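Local coordinates for protein peptidoglycan glycosyltransferase (Atopobium parvulum, PDB 4OVD) that belongs to the penicillin-binding proteins, a cell-wall family, and carries a dimerisation domain and a transpeptidase domain in one chain, at residues A[250-255]-A[525-530]; A[478-483]-A[544-549]; A[483-488]-A[516-521]. All coordinates share one frame; numbering follows the deposited sequence.

Contact 1 (A[250-255]-A[525-530]); sequences IMAMNP and LMVYVG
Met251 with Tyr528 and Met253 with Met526 form the hydrogen-bonded pairs of an antiparallel ladder, its two strand segments running at 173° to each other. Each pair exchanges two backbone bonds; Met251 N reaches Tyr528 O at 3.0 Å, and Met253 N reaches Met526 O at 2.9 Å. Between them the non-hydrogen-bonded pair Ala252 and Val527 brings its CA atoms to 4.3 Å.

Side chains meet each other most closely around Ala252 and Met253. Ala252 CB lies 3.9 Å from Val527 CG2 and 4.1 Å from Leu525 CD1, the latter carried back by a leucine side chain that first leaves its backbone away from the partner strand. On the other face two selenomethionines, Met253 and Met526, lie side by side and point the same way. Met526 bends at its last torsion (chi3 72°), and its CE comes to rest 3.9 Å from Met253 CG. Beyond the ladder, Pro255 CD covers Leu525 N at 3.5 Å.

Toward Ile250 the side chains meet each other less closely: Ile250 CG1 and Val529 CG2 are 4.3 Å apart, and the end of Met251 turns away, so this residue meets Tyr528 through the backbone alone. Looseness here does not mean solvent, for every touching residue is buried. The Tyr528 hydroxyl bonds to Ser513 and its ring meets Phe418.

The ladder occupies the middle of the five-stranded sheet, flanked by strands 260-266 and 510-518. Helix 542-556 covers Ile250, Ala252, Val527 and Val529, while helix 418-429 lies against Met253, Met526 and Tyr528.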
loop_
_atom_site.group_PDB
_atom_site.type_symbol
_atom_site.label_atom_id
_atom_site.label_comp_id
_atom_site.label_asym_id
_atom_site.label_seq_id
_atom_site.Cartn_x
_atom_site.Cartn_y
_atom_site.Cartn_z
ATOM N N ILE A 250 3.705 1.281 6.743
ATOM C CA ILE A 250 4.888 1.045 5.951
ATOM C C ILE A 250 4.774 -0.317 5.293
ATOM O O ILE A 250 4.245 -1.240 5.882
ATOM C CB ILE A 250 6.147 1.237 6.861
ATOM C CG1 ILE A 250 7.425 1.103 6.072
ATOM C CG2 ILE A 250 6.169 0.161 7.900
ATOM C CD1 ILE A 250 8.623 1.577 6.871
HETATM N N MSE A 251 5.255 -0.475 4.080
HETATM C CA MSE A 251 5.179 -1.770 3.403
HETATM C C MSE A 251 6.293 -1.919 2.402
HETATM O O MSE A 251 6.676 -0.943 1.759
HETATM C CB MSE A 251 3.825 -1.896 2.656
HETATM C CG MSE A 251 3.878 -2.985 1.551
HETATM SE SE MSE A 251 2.121 -3.544 0.814
HETATM C CE MSE A 251 1.047 -3.979 2.394
ATOM N N ALA A 252 6.848 -3.114 2.284
ATOM C CA ALA A 252 7.860 -3.388 1.292
ATOM C C ALA A 252 7.283 -4.581 0.539
ATOM O O ALA A 252 6.887 -5.523 1.186
ATOM C CB ALA A 252 9.160 -3.751 1.937
HETATM N N MSE A 253 7.320 -4.564 -0.791
HETATM C CA MSE A 253 6.714 -5.589 -1.599
HETATM C C MSE A 253 7.473 -5.769 -2.862
HETATM O O MSE A 253 8.254 -4.955 -3.234
HETATM C CB MSE A 253 5.254 -5.198 -1.967
HETATM C CG MSE A 253 4.925 -4.407 -3.302
HETATM SE SE MSE A 253 2.955 -4.443 -3.326
HETATM C CE MSE A 253 2.776 -6.066 -4.381
ATOM N N ASN A 254 7.230 -6.891 -3.510
ATOM C CA ASN A 254 7.828 -7.217 -4.744
ATOM C C ASN A 254 6.772 -6.802 -5.768
ATOM O O ASN A 254 5.673 -7.359 -5.792
ATOM C CB ASN A 254 8.099 -8.719 -4.788
ATOM C CG ASN A 254 8.750 -9.145 -6.049
ATOM O OD1 ASN A 254 8.345 -8.772 -7.110
ATOM N ND2 ASN A 254 9.775 -9.923 -5.934
ATOM N N PRO A 255 7.105 -5.823 -6.624
ATOM C CA PRO A 255 6.185 -5.339 -7.610
ATOM C C PRO A 255 5.935 -6.316 -8.764
ATOM O O PRO A 255 4.988 -6.123 -9.511
ATOM C CB PRO A 255 6.847 -4.050 -8.115
ATOM C CG PRO A 255 8.273 -4.247 -7.858
ATOM C CD PRO A 255 8.368 -5.074 -6.623
ATOM N N LEU A 525 11.720 -4.621 -5.764
ATOM C CA LEU A 525 11.335 -3.877 -4.545
ATOM C C LEU A 525 10.651 -2.513 -4.668
ATOM O O LEU A 525 11.167 -1.585 -5.321
ATOM C CB LEU A 525 12.606 -3.673 -3.709
ATOM C CG LEU A 525 12.447 -2.908 -2.390
ATOM C CD1 LEU A 525 11.643 -3.682 -1.351
ATOM C CD2 LEU A 525 13.823 -2.684 -1.819
HETATM N N MSE A 526 9.539 -2.356 -3.950
HETATM C CA MSE A 526 8.858 -1.112 -3.890
HETATM C C MSE A 526 8.465 -0.976 -2.432
HETATM O O MSE A 526 8.077 -1.944 -1.770
HETATM C CB MSE A 526 7.642 -1.191 -4.811
HETATM C CG MSE A 526 7.009 0.140 -5.133
HETATM SE SE MSE A 526 5.410 -0.084 -6.333
HETATM C CE MSE A 526 4.402 -0.843 -4.890
ATOM N N VAL A 527 8.549 0.232 -1.922
ATOM C CA VAL A 527 8.230 0.507 -0.552
ATOM C C VAL A 527 7.338 1.730 -0.467
ATOM O O VAL A 527 7.508 2.713 -1.272
ATOM C CB VAL A 527 9.494 0.831 0.202
ATOM C CG1 VAL A 527 9.181 1.484 1.511
ATOM C CG2 VAL A 527 10.384 -0.390 0.331
ATOM N N TYR A 528 6.408 1.653 0.490
ATOM C CA TYR A 528 5.477 2.724 0.800
ATOM C C TYR A 528 5.606 3.129 2.239
ATOM O O TYR A 528 5.673 2.293 3.112
ATOM C CB TYR A 528 3.972 2.303 0.587
ATOM C CG TYR A 528 3.034 3.370 1.130
ATOM C CD1 TYR A 528 2.590 3.337 2.422
ATOM C CD2 TYR A 528 2.592 4.397 0.335
ATOM C CE1 TYR A 528 1.713 4.310 2.907
ATOM C CE2 TYR A 528 1.775 5.370 0.806
ATOM C CZ TYR A 528 1.323 5.310 2.097
ATOM O OH TYR A 528 0.501 6.338 2.553
ATOM N N VAL A 529 5.623 4.425 2.488
ATOM C CA VAL A 529 5.700 5.001 3.799
ATOM C C VAL A 529 4.668 6.101 3.879
ATOM O O VAL A 529 4.589 6.985 3.010
ATOM C CB VAL A 529 7.033 5.688 4.107
ATOM C CG1 VAL A 529 6.957 6.283 5.509
ATOM C CG2 VAL A 529 8.221 4.717 3.974
ATOM N N GLY A 530 3.845 6.048 4.916
ATOM C CA GLY A 530 2.814 7.046 5.155
ATOM C C GLY A 530 2.814 7.463 6.618
ATOM O O GLY A 530 2.948 6.630 7.467
#

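Contact 2 (A[478-483]-A[544-549]); sequences VRAGIY and VVFSQF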
loop_
_atom_site.group_PDB
_atom_site.type_symbol
_atom_site.label_atom_id
_atom_site.label_comp_id
_atom_site.label_asym_id
_atom_site.label_seq_id
_atom_site.Cartn_x
_atom_site.Cartn_y
_atom_site.Cartn_z
ATOM N N VAL A 478 13.816 14.074 -3.539
ATOM C CA VAL A 478 15.265 13.967 -3.446
ATOM C C VAL A 478 15.781 13.299 -2.176
ATOM O O VAL A 478 16.689 12.475 -2.269
ATOM C CB VAL A 478 15.924 15.355 -3.791
ATOM C CG1 VAL A 478 15.688 16.407 -2.690
ATOM C CG2 VAL A 478 17.379 15.206 -4.067
ATOM N N ARG A 479 15.120 13.473 -1.023
ATOM C CA ARG A 479 15.641 12.776 0.174
ATOM C C ARG A 479 15.334 11.286 0.184
ATOM O O ARG A 479 15.792 10.572 1.083
ATOM C CB ARG A 479 15.089 13.404 1.452
ATOM C CG ARG A 479 15.530 14.866 1.436
ATOM C CD ARG A 479 15.364 15.489 2.761
ATOM N NE ARG A 479 16.293 14.900 3.700
ATOM C CZ ARG A 479 16.283 15.209 4.994
ATOM N NH1 ARG A 479 15.412 16.101 5.461
ATOM N NH2 ARG A 479 17.120 14.603 5.813
ATOM N N ALA A 480 14.504 10.824 -0.739
ATOM C CA ALA A 480 14.237 9.383 -0.829
ATOM C C ALA A 480 15.377 8.706 -1.563
ATOM O O ALA A 480 15.480 7.484 -1.565
ATOM C CB ALA A 480 12.931 9.108 -1.525
ATOM N N GLY A 481 16.260 9.468 -2.197
ATOM C CA GLY A 481 17.395 8.851 -2.895
ATOM C C GLY A 481 18.268 7.982 -2.002
ATOM O O GLY A 481 18.390 8.222 -0.823
ATOM N N ILE A 482 18.856 6.935 -2.566
ATOM C CA ILE A 482 19.691 6.028 -1.798
ATOM C C ILE A 482 20.966 5.812 -2.610
ATOM O O ILE A 482 20.918 5.327 -3.765
ATOM C CB ILE A 482 19.054 4.633 -1.572
ATOM C CG1 ILE A 482 17.646 4.736 -0.922
ATOM C CG2 ILE A 482 19.990 3.794 -0.708
ATOM C CD1 ILE A 482 16.846 3.461 -1.071
ATOM N N TYR A 483 22.091 6.174 -1.998
ATOM C CA TYR A 483 23.398 6.060 -2.623
ATOM C C TYR A 483 23.615 4.663 -3.212
ATOM O O TYR A 483 23.454 3.686 -2.499
ATOM C CB TYR A 483 24.489 6.356 -1.594
ATOM C CG TYR A 483 25.843 6.337 -2.259
ATOM C CD1 TYR A 483 26.178 7.293 -3.226
ATOM C CD2 TYR A 483 26.768 5.340 -1.959
ATOM C CE1 TYR A 483 27.422 7.258 -3.860
ATOM C CE2 TYR A 483 28.007 5.303 -2.574
ATOM C CZ TYR A 483 28.326 6.259 -3.520
ATOM O OH TYR A 483 29.560 6.187 -4.102
ATOM N N VAL A 544 12.239 10.621 3.741
ATOM C CA VAL A 544 13.434 10.345 4.574
ATOM C C VAL A 544 13.368 8.951 5.175
ATOM O O VAL A 544 14.352 8.193 5.153
ATOM C CB VAL A 544 13.600 11.398 5.683
ATOM C CG1 VAL A 544 14.706 11.022 6.660
ATOM C CG2 VAL A 544 13.895 12.755 5.090
ATOM N N VAL A 545 12.181 8.577 5.661
ATOM C CA VAL A 545 11.979 7.267 6.212
ATOM C C VAL A 545 12.186 6.229 5.122
ATOM O O VAL A 545 12.813 5.207 5.348
ATOM C CB VAL A 545 10.550 7.127 6.808
ATOM C CG1 VAL A 545 10.293 5.713 7.263
ATOM C CG2 VAL A 545 10.334 8.109 7.946
ATOM N N PHE A 546 11.677 6.477 3.939
ATOM C CA PHE A 546 11.861 5.522 2.826
ATOM C C PHE A 546 13.345 5.247 2.535
ATOM O O PHE A 546 13.743 4.080 2.310
ATOM C CB PHE A 546 11.195 6.050 1.554
ATOM C CG PHE A 546 11.561 5.284 0.289
ATOM C CD1 PHE A 546 12.785 5.470 -0.313
ATOM C CD2 PHE A 546 10.645 4.417 -0.327
ATOM C CE1 PHE A 546 13.114 4.799 -1.476
ATOM C CE2 PHE A 546 10.957 3.759 -1.509
ATOM C CZ PHE A 546 12.189 3.956 -2.096
ATOM N N SER A 547 14.158 6.299 2.476
ATOM C CA SER A 547 15.567 6.106 2.145
ATOM C C SER A 547 16.241 5.123 3.072
ATOM O O SER A 547 16.992 4.290 2.605
ATOM C CB SER A 547 16.404 7.412 2.061
ATOM O OG SER A 547 16.333 8.174 3.249
ATOM N N GLN A 548 15.968 5.223 4.366
ATOM C CA GLN A 548 16.534 4.314 5.344
ATOM C C GLN A 548 15.880 2.924 5.312
ATOM O O GLN A 548 16.564 1.903 5.266
ATOM C CB GLN A 548 16.459 4.918 6.749
ATOM C CG GLN A 548 16.883 3.951 7.870
ATOM C CD GLN A 548 18.317 3.366 7.789
ATOM O OE1 GLN A 548 18.659 2.442 8.557
ATOM N NE2 GLN A 548 19.152 3.899 6.905
ATOM N N PHE A 549 14.556 2.844 5.262
ATOM C CA PHE A 549 13.983 1.555 5.268
ATOM C C PHE A 549 14.153 0.777 3.928
ATOM O O PHE A 549 14.383 -0.439 3.895
ATOM C CB PHE A 549 12.512 1.631 5.693
ATOM C CG PHE A 549 11.854 0.326 5.655
ATOM C CD1 PHE A 549 12.098 -0.603 6.641
ATOM C CD2 PHE A 549 10.987 0.006 4.623
ATOM C CE1 PHE A 549 11.514 -1.851 6.600
ATOM C CE2 PHE A 549 10.415 -1.234 4.561
ATOM C CZ PHE A 549 10.668 -2.164 5.559
#
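A short 3-10 turn, 478-480, runs into an extended loop and lies against helix 544-549, with the CA atoms of Ala480 and Ser547 only 4.6 Å apart. The helix is the C-terminal one of the transpeptidase domain, laid across its antiparallel sheet as in the wider penicillin-binding protein fold; the loop joins helix 458-474 to the edge strand 487-495. Gly481 N bonds back to Val478 O and closes the turn.

At the exposed end Arg479 lies alongside Val544, both side chains pointing the same way. A bend in the arginine chain (chi3 68°) swings the guanidinium across the valine, so that Val544 CG2 sits over the centre of its face, 3.4 Å from Arg479 CZ. This is a methyl resting on a flat cation, while NH1 of the group donates a hydrogen bond to Gln540 OE1.

Deeper in, Phe546 points toward the turn and offers its edge to the backbone: Ala480 O lies near the ring plane, 3.6 Å from Phe546 CE1, where the slightly positive ring hydrogens should suit an oxygen. Ala480 CB packs at 3.8 Å from Phe546 CD1, and Ile482 crosses the phenylalanine at about a right angle, its CD1 approaching the ring obliquely. Phe514 of strand 510-518 meets the same ring edge-to-face, which places this end of the contact in the apolar layer between helix and sheet.

Ser547, between these two regions, is folded back on its own helix (chi1 56°). Its OG donates to Val544 O at 2.7 Å, tilted 23° from the carbonyl plane, while Ser547 CB packs 3.6 Å from Gly481 O.

Contact 3 (A[483-488]-A[516-521]); sequences YGYTVA and GIVNPS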
loop_
_atom_site.group_PDB
_atom_site.type_symbol
_atom_site.label_atom_id
_atom_site.label_comp_id
_atom_site.label_asym_id
_atom_site.label_seq_id
_atom_site.Cartn_x
_atom_site.Cartn_y
_atom_site.Cartn_z
ATOM N N TYR A 483 22.091 6.174 -1.998
ATOM C CA TYR A 483 23.398 6.060 -2.623
ATOM C C TYR A 483 23.615 4.663 -3.212
ATOM O O TYR A 483 23.454 3.686 -2.499
ATOM C CB TYR A 483 24.489 6.356 -1.594
ATOM C CG TYR A 483 25.843 6.337 -2.259
ATOM C CD1 TYR A 483 26.178 7.293 -3.226
ATOM C CD2 TYR A 483 26.768 5.340 -1.959
ATOM C CE1 TYR A 483 27.422 7.258 -3.860
ATOM C CE2 TYR A 483 28.007 5.303 -2.574
ATOM C CZ TYR A 483 28.326 6.259 -3.520
ATOM O OH TYR A 483 29.560 6.187 -4.102
ATOM N N GLY A 484 23.962 4.589 -4.502
ATOM C CA GLY A 484 24.203 3.316 -5.221
ATOM C C GLY A 484 22.984 2.659 -5.895
ATOM O O GLY A 484 23.118 1.648 -6.590
ATOM N N TYR A 485 21.782 3.229 -5.733
ATOM C CA TYR A 485 20.597 2.625 -6.328
ATOM C C TYR A 485 19.814 3.605 -7.147
ATOM O O TYR A 485 19.989 4.782 -7.038
ATOM C CB TYR A 485 19.685 2.118 -5.210
ATOM C CG TYR A 485 20.274 1.005 -4.361
ATOM C CD1 TYR A 485 21.073 1.271 -3.256
ATOM C CD2 TYR A 485 19.985 -0.317 -4.652
ATOM C CE1 TYR A 485 21.589 0.232 -2.495
ATOM C CE2 TYR A 485 20.477 -1.336 -3.908
ATOM C CZ TYR A 485 21.285 -1.061 -2.841
ATOM O OH TYR A 485 21.737 -2.123 -2.143
ATOM N N THR A 486 18.921 3.121 -7.980
ATOM C CA THR A 486 18.034 4.010 -8.740
ATOM C C THR A 486 16.724 3.953 -8.015
ATOM O O THR A 486 16.340 2.902 -7.622
ATOM C CB THR A 486 17.802 3.528 -10.177
ATOM O OG1 THR A 486 19.019 3.611 -10.902
ATOM C CG2 THR A 486 16.779 4.397 -10.851
ATOM N N VAL A 487 16.111 5.088 -7.740
ATOM C CA VAL A 487 14.810 5.159 -7.042
ATOM C C VAL A 487 13.883 6.008 -7.882
ATOM O O VAL A 487 14.219 7.125 -8.247
ATOM C CB VAL A 487 14.960 5.767 -5.643
ATOM C CG1 VAL A 487 13.615 5.981 -4.926
ATOM C CG2 VAL A 487 15.874 4.900 -4.834
ATOM N N ALA A 488 12.759 5.420 -8.278
ATOM C CA ALA A 488 11.737 6.139 -8.999
ATOM C C ALA A 488 10.596 6.251 -7.960
ATOM O O ALA A 488 10.213 5.261 -7.366
ATOM C CB ALA A 488 11.280 5.323 -10.169
ATOM N N GLY A 516 8.006 4.462 -3.460
ATOM C CA GLY A 516 9.178 4.351 -4.358
ATOM C C GLY A 516 9.535 2.943 -4.776
ATOM O O GLY A 516 9.231 1.994 -4.091
ATOM N N ILE A 517 10.187 2.836 -5.919
ATOM C CA ILE A 517 10.556 1.587 -6.526
ATOM C C ILE A 517 12.070 1.636 -6.583
ATOM O O ILE A 517 12.638 2.607 -7.081
ATOM C CB ILE A 517 9.976 1.542 -7.959
ATOM C CG1 ILE A 517 8.454 1.689 -7.922
ATOM C CG2 ILE A 517 10.357 0.246 -8.649
ATOM C CD1 ILE A 517 7.755 2.151 -9.204
ATOM N N VAL A 518 12.725 0.620 -6.047
ATOM C CA VAL A 518 14.181 0.572 -6.021
ATOM C C VAL A 518 14.638 -0.292 -7.218
ATOM O O VAL A 518 14.054 -1.336 -7.450
ATOM C CB VAL A 518 14.692 -0.031 -4.692
ATOM C CG1 VAL A 518 16.196 0.076 -4.605
ATOM C CG2 VAL A 518 14.081 0.673 -3.496
ATOM N N ASN A 519 15.647 0.178 -7.974
ATOM C CA ASN A 519 16.195 -0.498 -9.146
ATOM C C ASN A 519 15.072 -1.116 -9.898
ATOM O O ASN A 519 14.902 -2.363 -9.916
ATOM C CB ASN A 519 17.227 -1.531 -8.737
ATOM C CG ASN A 519 18.461 -0.888 -8.132
ATOM O OD1 ASN A 519 18.585 0.327 -8.116
ATOM N ND2 ASN A 519 19.394 -1.707 -7.644
ATOM N N PRO A 520 14.244 -0.242 -10.484
ATOM C CA PRO A 520 13.052 -0.610 -11.213
ATOM C C PRO A 520 13.288 -1.642 -12.325
ATOM O O PRO A 520 12.392 -2.435 -12.594
ATOM C CB PRO A 520 12.589 0.718 -11.784
ATOM C CG PRO A 520 13.184 1.734 -10.860
ATOM C CD PRO A 520 14.525 1.201 -10.626
ATOM N N SER A 521 14.489 -1.648 -12.919
ATOM C CA SER A 521 14.836 -2.619 -13.936
ATOM C C SER A 521 15.036 -4.020 -13.336
ATOM O O SER A 521 15.105 -4.970 -14.073
ATOM C CB SER A 521 16.097 -2.161 -14.703
ATOM O OG SER A 521 17.244 -1.982 -13.846
#
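Tyr485 and Asn519 lie obliquely across each other, ring and amide planes 27° apart, with Asn519 ND2 at the ring edge, 3.4 Å from Tyr485 CD2. The amide's other arm does the bonding. Asn519 OD1 accepts Thr486 N at 2.8 Å, almost straight at 173°, with the donor nearly along the C=O axis. Asn519 N returns a bond to Thr486 O at 2.8 Å, so one residue grips both polar backbone atoms of Thr486. With chi1 at -67°, CG stands beside the asparagine's own N, and this side chain thereby stands in for a backbone carbonyl just where the chain turns out of the strand.

Pro520 then crosses Thr486 at about a right angle, its CD 3.9 Å from Thr486 CG2, and its CG packs against Ala488 CB. Val518 CG1 comes obliquely to 3.8 Å from Tyr485 CD2. Regular antiparallel pairing follows, Ala488 and Ile517 exchanging two bonds.

Strand 487-495 is an outermost strand of the five-stranded sheet, and 510-518 lies between it and 525-532. Ala488 and Ile517 face helix 458-474; Val487 and Val518 face Phe546 of helix 542-556; and Tyr485 OH bonds to Ile559 O near the C-terminus.

The three contacts sample one sheet from middle to margin. Contact 1 is wholly buried and joins central strands by regular backbone ladders; contact 3, also buried, pairs the edge strand with its neighbour, and where regular pairing ends an asparagine amide takes over. The two are coupled directly, since Leu525 and Val527 bond to Val518 and Gly516. Contact 2 is the most exposed and has no hydrogen bond between its segments, relying on methyl, ring and carbonyl packing. Its helix spans the same sheet face: Phe549 touches Ile250 and Ala252 of contact 1, while Phe546 reaches Val527 of contact 1 and Gly516, Val487 and Val518 of contact 3.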